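Side-chain contacts in Cwp19 (PDB 5OQ3), which probably cleaves cell-wall peptidoglycan, the part described here being its TIM-barrel glycoside hydrolase domain: residues 55-58 with 59-63; 193-196 with 197-201; 295-298 with 299-302. All blocks are in the same frame, centred on the assembly; numbering follows the deposited sequence.

Contact 1. Residues 55-58 with 59-63; sequences TDLL and DKLKS
L57 sets its CG anti to the backbone N (chi1 177°), whereas L61, one turn later, holds its own CG anti to the carbonyl carbon (chi1 -62°), which swings CD1 back toward the preceding turn. The pair illustrates i to i+4 packing on an alpha helix, here helix 47-63 of the TIM barrel, the crossover helix of the beta-alpha-beta unit between strands 27-32 and 68-74. CD1 of L61 comes to 4.2 Å from CG of L57, and the two side chains cross obliquely. The same methyl lies 4.4 Å from CD2 of L58, a looser approach, so one branch of L61 serves both neighbours. Beneath them, the CG of L61 passes 3.3 Å from the carbonyl O of L57, the atom to which its own N is hydrogen-bonded. This leucine face is buried: L57 and L61 rest on I32 of the first barrel strand and on A364 of helix 364-369.

Another flank carries charged side chains. D59 folds back over the previous turn, its CG 3.2 Å from the O of T55; that carbonyl is already engaged by the N of D59 at 2.9 Å. The carboxylate oxygens of D59 are acceptors like that carbonyl and make no bond to it; OD1 forms a salt bridge with R115. D56 brings its OD1 to 4.5 Å from the OD2 of D59, a like-charge approach probably eased because each acid has its own cation, K52 pairing with D56. K62 runs extended beyond CG and gives its NZ to the backbone O of R115, tying the same loop to the helix a second time. Farther along the chain, the OG of S63 reaches back and bonds the carbonyl O of K60 at 2.7 Å.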
ATOM      1  N   THR A  55      -6.106  15.168 -13.548  1.00 12.03           N
ATOM      2  CA  THR A  55      -7.133  16.089 -13.047  1.00 11.73           C
ATOM      3  C   THR A  55      -8.545  15.589 -13.326  1.00 13.62           C
ATOM      4  O   THR A  55      -9.444  15.769 -12.527  1.00 14.99           O
ATOM      5  CB  THR A  55      -6.930  17.550 -13.509  1.00 14.01           C
ATOM      6  OG1 THR A  55      -6.851  17.578 -14.924  1.00 18.53           O
ATOM      7  CG2 THR A  55      -5.667  18.125 -12.908  1.00 14.73           C
ATOM      8  N   ASP A  56      -8.736  14.979 -14.481  1.00 13.83           N
ATOM      9  CA  ASP A  56     -10.027  14.396 -14.791  1.00 14.29           C
ATOM     10  C   ASP A  56     -10.376  13.279 -13.804  1.00 15.16           C
ATOM     11  O   ASP A  56     -11.526  13.146 -13.376  1.00 16.45           O
ATOM     12  CB  ASP A  56     -10.023  13.803 -16.208  1.00 16.02           C
ATOM     13  CG  ASP A  56     -10.130  14.860 -17.318  1.00 19.99           C
ATOM     14  OD1 ASP A  56     -10.420  16.067 -17.043  1.00 22.76           O
ATOM     15  OD2 ASP A  56      -9.947  14.431 -18.494  1.00 24.48           O
ATOM     16  N   LEU A  57      -9.381  12.481 -13.439  1.00 13.63           N
ATOM     17  CA  LEU A  57      -9.580  11.414 -12.460  1.00 12.83           C
ATOM     18  C   LEU A  57      -9.951  12.012 -11.094  1.00 12.81           C
ATOM     19  O   LEU A  57     -10.936  11.608 -10.485  1.00 14.15           O
ATOM     20  CB  LEU A  57      -8.383  10.481 -12.423  1.00 14.30           C
ATOM     21  CG  LEU A  57      -8.411   9.338 -11.399  1.00 15.35           C
ATOM     22  CD1 LEU A  57      -9.598   8.415 -11.693  1.00 16.67           C
ATOM     23  CD2 LEU A  57      -7.108   8.571 -11.416  1.00 16.89           C
ATOM     24  N   LEU A  58      -9.201  13.010 -10.627  1.00 11.85           N
ATOM     25  CA  LEU A  58      -9.550  13.604  -9.350  1.00 12.69           C
ATOM     26  C   LEU A  58     -10.936  14.207  -9.364  1.00 12.91           C
ATOM     27  O   LEU A  58     -11.654  14.144  -8.364  1.00 13.55           O
ATOM     28  CB  LEU A  58      -8.557  14.662  -8.974  1.00 13.01           C
ATOM     29  CG  LEU A  58      -7.144  14.237  -8.630  1.00 11.77           C
ATOM     30  CD1 LEU A  58      -6.462  15.403  -7.966  1.00 13.57           C
ATOM     31  CD2 LEU A  58      -7.121  13.053  -7.677  1.00 13.50           C
ATOM     32  N   ASP A  59     -11.298  14.846 -10.490  1.00 12.40           N
ATOM     33  CA  ASP A  59     -12.620  15.452 -10.538  1.00 13.57           C
ATOM     34  C   ASP A  59     -13.717  14.397 -10.353  1.00 13.83           C
ATOM     35  O   ASP A  59     -14.683  14.623  -9.641  1.00 14.95           O
ATOM     36  CB  ASP A  59     -12.867  16.156 -11.882  1.00 13.75           C
ATOM     37  CG  ASP A  59     -12.078  17.439 -12.067  1.00 17.32           C
ATOM     38  OD1 ASP A  59     -11.618  18.039 -11.072  1.00 20.15           O
ATOM     39  OD2 ASP A  59     -11.995  17.874 -13.244  1.00 22.13           O
ATOM     40  N   LYS A  60     -13.552  13.250 -10.986  1.00 13.39           N
ATOM     41  CA  LYS A  60     -14.548  12.199 -10.887  0.54 15.16           C
ATOM     42  C   LYS A  60     -14.568  11.639  -9.434  1.00 15.37           C
ATOM     43  O   LYS A  60     -15.637  11.450  -8.864  1.00 16.14           O
ATOM     44  CB  LYS A  60     -14.264  11.114 -11.931  0.54 19.02           C
ATOM     45  CG  LYS A  60     -15.445  10.212 -12.286  0.54 22.50           C
ATOM     46  CD  LYS A  60     -16.447  10.841 -13.264  0.54 25.09           C
ATOM     47  CE  LYS A  60     -16.014  10.883 -14.745  0.54 27.88           C
ATOM     48  NZ  LYS A  60     -16.008   9.564 -15.453  0.54 29.31           N
ATOM     49  N   LEU A  61     -13.398  11.446  -8.826  1.00 13.48           N
ATOM     50  CA  LEU A  61     -13.358  10.959  -7.442  1.00 13.02           C
ATOM     51  C   LEU A  61     -14.011  11.957  -6.476  1.00 12.87           C
ATOM     52  O   LEU A  61     -14.816  11.573  -5.640  1.00 13.68           O
ATOM     53  CB  LEU A  61     -11.921  10.684  -7.040  1.00 12.92           C
ATOM     54  CG  LEU A  61     -11.162   9.617  -7.838  1.00 13.44           C
ATOM     55  CD1 LEU A  61      -9.702   9.560  -7.410  1.00 13.42           C
ATOM     56  CD2 LEU A  61     -11.835   8.271  -7.700  1.00 14.19           C
ATOM     57  N   LYS A  62     -13.678  13.237  -6.632  1.00 13.11           N
ATOM     58  CA  LYS A  62     -14.229  14.240  -5.749  1.00 14.69           C
ATOM     59  C   LYS A  62     -15.755  14.254  -5.867  1.00 16.11           C
ATOM     60  O   LYS A  62     -16.480  14.406  -4.882  1.00 16.62           O
ATOM     61  CB  LYS A  62     -13.639  15.614  -6.011  1.00 17.15           C
ATOM     62  CG  LYS A  62     -14.271  16.626  -5.097  1.00 22.97           C
ATOM     63  CD  LYS A  62     -13.510  17.878  -4.898  1.00 28.45           C
ATOM     64  CE  LYS A  62     -14.118  18.671  -3.754  1.00 31.43           C
ATOM     65  NZ  LYS A  62     -13.597  20.055  -3.820  1.00 36.07           N
ATOM     66  N   SER A  63     -16.236  14.095  -7.101  1.00 14.81           N
ATOM     67  CA  SER A  63     -17.675  14.136  -7.360  1.00 16.87           C
ATOM     68  C   SER A  63     -18.500  13.092  -6.623  1.00 16.49           C
ATOM     69  O   SER A  63     -19.710  13.301  -6.443  1.00 19.19           O
ATOM     70  CB  SER A  63     -17.999  14.050  -8.863  1.00 18.05           C
ATOM     71  OG  SER A  63     -17.952  12.708  -9.342  1.00 19.03           O
TER

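Contact 2. Residues 193-196 with 197-201; sequences FYPG and VSFND
Y194 drives one edge of its ring into a face of F199, a T-shaped pair with the planes 82° apart and the centroids 5.2 Å from each other. The touching edge is the CD2-CE2 side of the tyrosine: CD2 stands over the phenylalanine face, displaced toward its rim, and CE2 is 3.6 Å from CD2 of F199. With its CG anti to the backbone N (chi1 -169°), F199 extends back across the turn to meet this edge. P195 comes obliquely from the same side of the ring, at its CD1-CE1 rim, its CD 3.7 Å from CE1 of F199, so two successive residues share one aromatic partner.

The polar end of the tyrosine is joined to D201 indirectly. The OH of Y194 donates to a water 2.6 Å away that lies in the plane of the phenol ring, and the water donates to OD2 of D201 at 2.7 Å. That oxygen also sits in plane at the edge of the F199 ring, and 3.8 Å from CE2 of Y194.

A second shell fixes these groups. N221 hydrogen-bonds the OH of Y194, R218 forms a salt bridge with OD1 of D201, and both belong to helix 214-236. Y272 meets the tyrosine ring edge-to-face, while P162 and V152 pack on F199. Between F199 and D201 the backbone makes an inverse gamma turn centred on N200, with a weak bond from the N of D201 to the O of F199, and D201 then takes the N-cap position of helix 202-208 without a side-chain capping bond. The whole is an aromatic-lined loop that follows strand 186-189, the fourth of the TIM barrel, at the C-terminal end of the barrel strands, where enzymes of this fold characteristically place their active sites.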
ATOM      1  N   PHE A 193       5.547  -7.532   1.706  1.00  9.57           N
ATOM      2  CA  PHE A 193       6.643  -7.560   2.611  1.00  9.34           C
ATOM      3  C   PHE A 193       7.600  -8.664   2.152  1.00  9.47           C
ATOM      4  O   PHE A 193       8.087  -8.583   1.031  1.00 11.46           O
ATOM      5  CB  PHE A 193       6.128  -7.667   4.068  1.00 11.55           C
ATOM      6  CG  PHE A 193       5.337  -6.484   4.471  1.00 12.64           C
ATOM      7  CD1 PHE A 193       5.985  -5.340   4.861  1.00 13.41           C
ATOM      8  CD2 PHE A 193       3.954  -6.468   4.300  1.00 13.18           C
ATOM      9  CE1 PHE A 193       5.290  -4.228   5.188  1.00 16.47           C
ATOM     10  CE2 PHE A 193       3.255  -5.347   4.621  1.00 14.99           C
ATOM     11  CZ  PHE A 193       3.916  -4.223   5.065  1.00 12.98           C
ATOM     12  N   TYR A 194       7.797  -9.731   2.910  1.00 10.70           N
ATOM     13  CA  TYR A 194       8.562 -10.851   2.387  1.00  9.74           C
ATOM     14  C   TYR A 194       7.683 -11.533   1.350  1.00 10.23           C
ATOM     15  O   TYR A 194       6.464 -11.587   1.523  1.00 11.73           O
ATOM     16  CB  TYR A 194       8.916 -11.854   3.498  1.00  9.07           C
ATOM     17  CG  TYR A 194      10.083 -11.478   4.352  1.00  8.30           C
ATOM     18  CD1 TYR A 194       9.926 -10.657   5.453  1.00  7.83           C
ATOM     19  CD2 TYR A 194      11.361 -11.996   4.088  1.00  8.50           C
ATOM     20  CE1 TYR A 194      11.015 -10.326   6.275  1.00  8.12           C
ATOM     21  CE2 TYR A 194      12.449 -11.686   4.900  1.00  8.00           C
ATOM     22  CZ  TYR A 194      12.271 -10.820   5.961  1.00  8.18           C
ATOM     23  OH  TYR A 194      13.353 -10.507   6.733  1.00  8.11           O
ATOM     24  N   PRO A 195       8.293 -12.055   0.252  1.00 11.07           N
ATOM     25  CA  PRO A 195       7.465 -12.625  -0.800  1.00 14.08           C
ATOM     26  C   PRO A 195       7.053 -14.035  -0.560  1.00 17.33           C
ATOM     27  O   PRO A 195       6.312 -14.575  -1.339  1.00 28.43           O
ATOM     28  CB  PRO A 195       8.389 -12.586  -2.009  1.00 14.26           C
ATOM     29  CG  PRO A 195       9.782 -12.686  -1.422  1.00 11.58           C
ATOM     30  CD  PRO A 195       9.709 -11.875  -0.178  1.00 10.67           C
ATOM     31  N   GLY A 196       7.545 -14.696   0.457  1.00 18.30           N
ATOM     32  CA  GLY A 196       7.021 -16.021   0.698  1.00 22.96           C
ATOM     33  C   GLY A 196       7.649 -16.581   1.889  1.00 25.20           C
ATOM     34  O   GLY A 196       8.546 -15.958   2.496  1.00 32.45           O
ATOM     35  N   VAL A 197       7.140 -17.741   2.250  1.00 24.86           N
ATOM     36  CA  VAL A 197       7.525 -18.399   3.471  1.00 30.57           C
ATOM     37  C   VAL A 197       9.029 -18.510   3.476  1.00 27.48           C
ATOM     38  O   VAL A 197       9.624 -18.208   4.495  1.00 30.52           O
ATOM     39  CB  VAL A 197       6.823 -19.758   3.718  1.00 32.74           C
ATOM     40  CG1 VAL A 197       5.306 -19.577   3.836  1.00 36.03           C
ATOM     41  CG2 VAL A 197       7.167 -20.791   2.650  1.00 39.74           C
ATOM     42  N   SER A 198       9.605 -18.941   2.340  1.00 27.95           N
ATOM     43  CA  SER A 198      11.012 -19.059   2.187  1.00 26.45           C
ATOM     44  C   SER A 198      11.609 -17.820   1.491  1.00 21.63           C
ATOM     45  O   SER A 198      10.966 -17.082   0.752  1.00 25.06           O
ATOM     46  CB  SER A 198      11.392 -20.321   1.432  1.00 30.68           C
ATOM     47  OG  SER A 198      11.286 -20.222   0.027  1.00 42.26           O
ATOM     48  N   PHE A 199      12.881 -17.610   1.735  1.00 19.97           N
ATOM     49  CA  PHE A 199      13.563 -16.434   1.218  1.00 15.27           C
ATOM     50  C   PHE A 199      15.030 -16.699   1.491  1.00 14.17           C
ATOM     51  O   PHE A 199      15.348 -17.171   2.577  1.00 15.83           O
ATOM     52  CB  PHE A 199      13.120 -15.224   2.013  1.00 16.00           C
ATOM     53  CG  PHE A 199      13.535 -13.898   1.454  1.00 13.43           C
ATOM     54  CD1 PHE A 199      13.047 -13.431   0.262  1.00 13.23           C
ATOM     55  CD2 PHE A 199      14.358 -13.080   2.180  1.00 12.43           C
ATOM     56  CE1 PHE A 199      13.369 -12.184  -0.193  1.00 13.40           C
ATOM     57  CE2 PHE A 199      14.685 -11.807   1.726  1.00 11.00           C
ATOM     58  CZ  PHE A 199      14.181 -11.355   0.544  1.00 11.69           C
ATOM     59  N   ASN A 200      15.913 -16.383   0.545  1.00 12.02           N
ATOM     60  CA  ASN A 200      17.315 -16.740   0.674  1.00 12.73           C
ATOM     61  C   ASN A 200      18.098 -15.701   1.466  1.00 11.91           C
ATOM     62  O   ASN A 200      18.936 -14.969   0.922  1.00 13.67           O
ATOM     63  CB  ASN A 200      17.944 -16.956  -0.700  1.00 15.56           C
ATOM     64  CG  ASN A 200      19.333 -17.535  -0.602  1.00 20.03           C
ATOM     65  OD1 ASN A 200      19.831 -17.809   0.499  1.00 26.05           O
ATOM     66  ND2 ASN A 200      19.968 -17.714  -1.745  1.00 23.41           N
ATOM     67  N   ASP A 201      17.800 -15.671   2.763  1.00 11.84           N
ATOM     68  CA  ASP A 201      18.422 -14.750   3.709  1.00 10.87           C
ATOM     69  C   ASP A 201      19.220 -15.458   4.775  1.00 11.08           C
ATOM     70  O   ASP A 201      19.453 -14.883   5.828  1.00 11.18           O
ATOM     71  CB  ASP A 201      17.384 -13.838   4.376  1.00 11.77           C
ATOM     72  CG  ASP A 201      16.317 -14.584   5.137  1.00 11.39           C
ATOM     73  OD1 ASP A 201      16.400 -15.841   5.225  1.00 12.33           O
ATOM     74  OD2 ASP A 201      15.390 -13.915   5.670  1.00 11.32           O
TER
HETATM   75  O   HOH W   1      15.711 -11.248   5.804  1.00  9.30           O

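Contact 3. Residues 295-298 with 299-302; sequences IGLK and AADY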
ATOM      1  N   ILE A 295     -19.620 -10.212   1.886  1.00 15.67           N
ATOM      2  CA  ILE A 295     -20.333 -10.671   3.077  1.00 15.77           C
ATOM      3  C   ILE A 295     -20.815 -12.095   2.847  1.00 16.39           C
ATOM      4  O   ILE A 295     -21.320 -12.397   1.794  1.00 19.30           O
ATOM      5  CB  ILE A 295     -21.497  -9.699   3.391  1.00 15.71           C
ATOM      6  CG1 ILE A 295     -20.897  -8.386   3.888  1.00 14.80           C
ATOM      7  CG2 ILE A 295     -22.446 -10.268   4.435  1.00 16.37           C
ATOM      8  CD1 ILE A 295     -21.849  -7.204   3.898  1.00 18.15           C
ATOM      9  N   GLY A 296     -20.621 -12.955   3.825  1.00 16.54           N
ATOM     10  CA  GLY A 296     -21.080 -14.366   3.764  1.00 18.13           C
ATOM     11  C   GLY A 296     -20.098 -15.347   3.153  1.00 17.85           C
ATOM     12  O   GLY A 296     -20.401 -16.529   3.062  1.00 23.14           O
ATOM     13  N   LEU A 297     -18.934 -14.891   2.695  1.00 18.72           N
ATOM     14  CA  LEU A 297     -17.996 -15.840   2.086  1.00 18.19           C
ATOM     15  C   LEU A 297     -17.407 -16.678   3.203  1.00 19.51           C
ATOM     16  O   LEU A 297     -16.765 -16.148   4.102  1.00 21.03           O
ATOM     17  CB  LEU A 297     -16.867 -15.106   1.354  1.00 17.90           C
ATOM     18  CG  LEU A 297     -15.850 -16.010   0.669  1.00 18.63           C
ATOM     19  CD1 LEU A 297     -16.431 -16.752  -0.529  1.00 22.96           C
ATOM     20  CD2 LEU A 297     -14.633 -15.178   0.279  1.00 19.39           C
ATOM     21  N   LYS A 298     -17.563 -17.994   3.118  1.00 20.14           N
ATOM     22  CA  LYS A 298     -17.203 -18.883   4.228  1.00 21.23           C
ATOM     23  C   LYS A 298     -15.735 -18.742   4.700  1.00 21.42           C
ATOM     24  O   LYS A 298     -15.467 -18.597   5.912  1.00 23.18           O
ATOM     25  CB  LYS A 298     -17.531 -20.337   3.873  1.00 25.82           C
ATOM     26  CG  LYS A 298     -17.244 -21.315   5.003  1.00 30.72           C
ATOM     27  CD  LYS A 298     -17.676 -22.732   4.643  1.00 36.49           C
ATOM     28  CE  LYS A 298     -17.710 -23.605   5.884  1.00 42.39           C
ATOM     29  NZ  LYS A 298     -16.463 -23.518   6.691  1.00 50.03           N
ATOM     30  N   ALA A 299     -14.799 -18.774   3.749  1.00 20.24           N
ATOM     31  CA  ALA A 299     -13.353 -18.722   4.074  1.00 19.66           C
ATOM     32  C   ALA A 299     -12.898 -17.393   4.611  1.00 17.87           C
ATOM     33  O   ALA A 299     -11.861 -17.355   5.295  1.00 20.50           O
ATOM     34  CB  ALA A 299     -12.507 -19.031   2.852  1.00 23.59           C
ATOM     35  N   ALA A 300     -13.583 -16.301   4.253  1.00 17.05           N
ATOM     36  CA  ALA A 300     -13.095 -14.975   4.593  1.00 15.49           C
ATOM     37  C   ALA A 300     -14.283 -13.992   4.571  1.00 14.27           C
ATOM     38  O   ALA A 300     -14.462 -13.208   3.616  1.00 15.46           O
ATOM     39  CB  ALA A 300     -12.002 -14.527   3.633  1.00 14.87           C
ATOM     40  N   ASP A 301     -15.135 -14.133   5.589  1.00 13.80           N
ATOM     41  CA  ASP A 301     -16.415 -13.451   5.631  1.00 14.01           C
ATOM     42  C   ASP A 301     -16.188 -12.008   6.008  1.00 12.50           C
ATOM     43  O   ASP A 301     -15.755 -11.698   7.111  1.00 14.15           O
ATOM     44  CB  ASP A 301     -17.319 -14.154   6.632  1.00 15.68           C
ATOM     45  CG  ASP A 301     -18.767 -13.604   6.633  1.00 17.48           C
ATOM     46  OD1 ASP A 301     -19.009 -12.469   6.169  1.00 18.09           O
ATOM     47  OD2 ASP A 301     -19.667 -14.335   7.036  1.00 22.10           O
ATOM     48  N   TYR A 302     -16.465 -11.126   5.061  1.00 11.75           N
ATOM     49  CA  TYR A 302     -16.352  -9.709   5.314  1.00 10.63           C
ATOM     50  C   TYR A 302     -16.964  -9.276   6.652  1.00 10.77           C
ATOM     51  O   TYR A 302     -16.378  -8.477   7.401  1.00 11.61           O
ATOM     52  CB  TYR A 302     -17.006  -8.917   4.171  1.00 10.75           C
ATOM     53  CG  TYR A 302     -16.872  -7.408   4.290  1.00 10.30           C
ATOM     54  CD1 TYR A 302     -17.794  -6.641   5.046  1.00  9.89           C
ATOM     55  CD2 TYR A 302     -15.835  -6.717   3.650  1.00 10.56           C
ATOM     56  CE1 TYR A 302     -17.680  -5.258   5.131  1.00 10.02           C
ATOM     57  CE2 TYR A 302     -15.714  -5.347   3.759  1.00  9.39           C
ATOM     58  CZ  TYR A 302     -16.634  -4.619   4.482  1.00  9.87           C
ATOM     59  OH  TYR A 302     -16.493  -3.273   4.552  1.00 10.54           O
TER
HETATM   60  O   HOH W   2     -14.862 -16.434   7.451  1.00 21.20           O
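Between I295 and Y302 the chain doubles back on itself, its two arms running 165° apart and joined by a type I beta turn over K298 and A299, closed by a bond of 3.2 Å from the N of A300 to the O of L297. At the open end of this hairpin-like loop, D301 reaches across to the facing arm. Its CG stands anti to the backbone N (chi1 -173°), and OD1 of D301 receives the N-H of G296 at 2.9 Å. The bond is nearly straight, 166° at the hydrogen, yet the donor comes from above the carboxylate plane rather than within it. OD1 also takes the N of S303, because D301 is the N-cap of helix 302-313.

Beside it, I295 lays CG1 3.7 Å from CD1 of Y302, the two side chains crossing at a slant. The tyrosine continues inward, where its OH bonds N350 and Q324, and Q346 of helix 343-350 touches both I295 and Y302. Nearer the turn the apolar contact is slighter, CD2 of L297 lying 4.3 Å from CB of A300. A water bridges the turn, donating to the O of K298 at 2.7 Å and accepting from the N of D301 at 3.0 Å.

One acid oxygen therefore gathers two backbone N-H groups, one from the outgoing arm of the loop and one from the first turn of the helix. Both donors, together with the helix N-terminus, would be expected to favour the ionised carboxylate, and they couple the shape of the loop directly to the start of the helix.

Overall arrangement
The three contacts sit at separate places around one TIM barrel, none touching another; contacts 1 and 2 lie on opposite sides of the chain's centre, their own centres about 38 Å apart. Each is partly buried, with exposed residues beside inward-facing ones. Contact 1 belongs to the helical outer layer: backbone bonds throughout, leucines on the inner face, paired charges elsewhere. Contacts 2 and 3 lie in loops following the fourth and sixth barrel strands, each ending with an aspartate at an N-cap position. There the likeness ends: 193-201 is built on a T-shaped aromatic pair and its aspartate is reached through water, whereas in 295-302 the aspartate bonds the facing arm and the helix start directly.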